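Local coordinates for protein cyclase (Uncultured organism, PDB 5IBZ) that probably has arylformamidase activity, as a member of the cyclase family, and binds acetylphosphate in the crystal, at residues I164-G169 with L288-A293. Residues are numbered along the deposited sequence; the frame is centred on the assembly and turned at random.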
loop_
_atom_site.group_PDB
_atom_site.type_symbol
_atom_site.label_atom_id
_atom_site.label_comp_id
_atom_site.label_asym_id
_atom_site.label_seq_id
_atom_site.Cartn_x
_atom_site.Cartn_y
_atom_site.Cartn_z
ATOM N N ILE B 164 15.018 20.649 26.696
ATOM C CA ILE B 164 14.158 21.673 27.271
ATOM C C ILE B 164 13.373 21.106 28.457
ATOM O O ILE B 164 13.136 21.803 29.443
ATOM C CB ILE B 164 13.213 22.252 26.204
ATOM C CG1 ILE B 164 14.021 22.930 25.082
ATOM C CG2 ILE B 164 12.262 23.263 26.831
ATOM C CD1 ILE B 164 14.771 24.173 25.511
ATOM N N VAL B 165 12.999 19.830 28.382
ATOM C CA VAL B 165 12.308 19.169 29.493
ATOM C C VAL B 165 13.148 19.295 30.775
ATOM O O VAL B 165 12.642 19.731 31.819
ATOM C CB VAL B 165 11.996 17.677 29.157
ATOM C CG1 VAL B 165 11.539 16.913 30.376
ATOM C CG2 VAL B 165 10.930 17.592 28.055
ATOM N N ARG B 166 14.427 18.951 30.715
ATOM C CA ARG B 166 15.250 19.013 31.930
ATOM C C ARG B 166 15.532 20.459 32.346
ATOM O O ARG B 166 15.619 20.757 33.535
ATOM C CB ARG B 166 16.569 18.247 31.750
ATOM C CG ARG B 166 16.435 16.759 32.032
ATOM C CD ARG B 166 17.775 16.021 31.960
ATOM N NE ARG B 166 17.620 14.630 32.395
ATOM C CZ ARG B 166 17.189 13.635 31.618
ATOM N NH1 ARG B 166 16.893 13.858 30.328
ATOM N NH2 ARG B 166 17.062 12.406 32.123
ATOM N N PHE B 167 15.688 21.348 31.371
ATOM C CA PHE B 167 15.887 22.759 31.679
ATOM C C PHE B 167 14.702 23.314 32.494
ATOM O O PHE B 167 14.895 24.137 33.404
ATOM C CB PHE B 167 16.074 23.567 30.388
ATOM C CG PHE B 167 16.153 25.056 30.619
ATOM C CD1 PHE B 167 17.210 25.594 31.319
ATOM C CD2 PHE B 167 15.179 25.906 30.116
ATOM C CE1 PHE B 167 17.289 26.954 31.535
ATOM C CE2 PHE B 167 15.251 27.275 30.350
ATOM C CZ PHE B 167 16.315 27.782 31.040
ATOM N N LYS B 168 13.493 22.848 32.178
ATOM C CA LYS B 168 12.277 23.309 32.846
ATOM C C LYS B 168 11.882 22.411 34.028
ATOM O O LYS B 168 10.758 22.472 34.523
ATOM C CB LYS B 168 11.133 23.399 31.839
ATOM C CG LYS B 168 11.345 24.440 30.733
ATOM C CD LYS B 168 11.206 25.847 31.277
ATOM C CE LYS B 168 11.175 26.875 30.183
ATOM N NZ LYS B 168 10.867 28.234 30.752
ATOM N N GLY B 169 12.827 21.612 34.502
ATOM C CA GLY B 169 12.674 20.911 35.761
ATOM C C GLY B 169 12.190 19.483 35.658
ATOM O O GLY B 169 11.852 18.877 36.680
ATOM N N LEU B 288 18.986 9.220 24.668
ATOM C CA LEU B 288 20.062 10.155 24.380
ATOM C C LEU B 288 20.153 11.205 25.474
ATOM O O LEU B 288 21.249 11.529 25.947
ATOM C CB LEU B 288 19.863 10.836 23.024
ATOM C CG LEU B 288 20.887 11.930 22.680
ATOM C CD1 LEU B 288 22.302 11.361 22.506
ATOM C CD2 LEU B 288 20.470 12.694 21.451
ATOM N N ALA B 289 19.010 11.746 25.884
ATOM C CA ALA B 289 19.020 12.819 26.867
ATOM C C ALA B 289 19.521 12.318 28.230
ATOM O O ALA B 289 20.260 13.027 28.924
ATOM C CB ALA B 289 17.648 13.440 26.996
ATOM N N LYS B 290 19.146 11.103 28.614
ATOM C CA LYS B 290 19.667 10.529 29.852
ATOM C C LYS B 290 21.181 10.393 29.788
ATOM O O LYS B 290 21.881 10.696 30.759
ATOM C CB LYS B 290 19.024 9.170 30.129
ATOM C CG LYS B 290 19.332 8.588 31.503
ATOM C CD LYS B 290 18.536 7.314 31.704
ATOM C CE LYS B 290 18.868 6.632 33.021
ATOM N NZ LYS B 290 18.952 7.598 34.154
ATOM N N ASP B 291 21.687 9.952 28.644
ATOM C CA ASP B 291 23.126 9.771 28.490
ATOM C C ASP B 291 23.840 11.118 28.568
ATOM O O ASP B 291 24.872 11.226 29.219
ATOM C CB ASP B 291 23.445 9.051 27.177
ATOM C CG ASP B 291 24.938 8.826 26.994
ATOM O OD1 ASP B 291 25.458 7.905 27.646
ATOM O OD2 ASP B 291 25.575 9.575 26.221
ATOM N N CYS B 292 23.305 12.133 27.894
ATOM C CA CYS B 292 23.924 13.467 27.927
ATOM C C CYS B 292 23.914 14.070 29.338
ATOM O O CYS B 292 24.848 14.774 29.724
ATOM C CB CYS B 292 23.228 14.409 26.949
ATOM S SG CYS B 292 23.426 13.950 25.200
ATOM N N ALA B 293 22.871 13.800 30.117
ATOM C CA ALA B 293 22.821 14.287 31.485
ATOM C C ALA B 293 23.917 13.645 32.327
ATOM O O ALA B 293 24.502 14.295 33.198
ATOM C CB ALA B 293 21.439 14.038 32.106
#
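A single arginine makes the whole of this contact: R166 reaches from the short helix 164-167 to helix 286-295, yet no hydrogen bond joins the two segments. Its CG lies anti to the carbonyl carbon (chi1 -85°), and the chain then runs extended to NE, which carries the guanidinium to the side of the helix that bears A289 and A293. There NH1 comes 3.4 Å from the CB of A289, and NE lies 3.9 Å from the CB of A293, one helical turn further on. The methyl of A293 and the backbone O of A289 sit over the same face of the guanidinium, while the CA of K290 stands oblique to the group, 3.9 Å from NH2. NH1 forms a salt bridge with OD2 of D163, at the end of strand 158-163, and R203 brings a like charge close by. A leucine in place of R166 would probably leave the carboxylate of D163 without this charged mate and the two alanine methyls with less cover. The CB of K290 points away from the short helix, and its NZ stays 5.6 Å from NH2 of R166. The small side chains of A289 and A293 thus let the guanidinium come close to the helix backbone, and the chemistry implies van der Waals contact there, the charge probably balanced largely by D163.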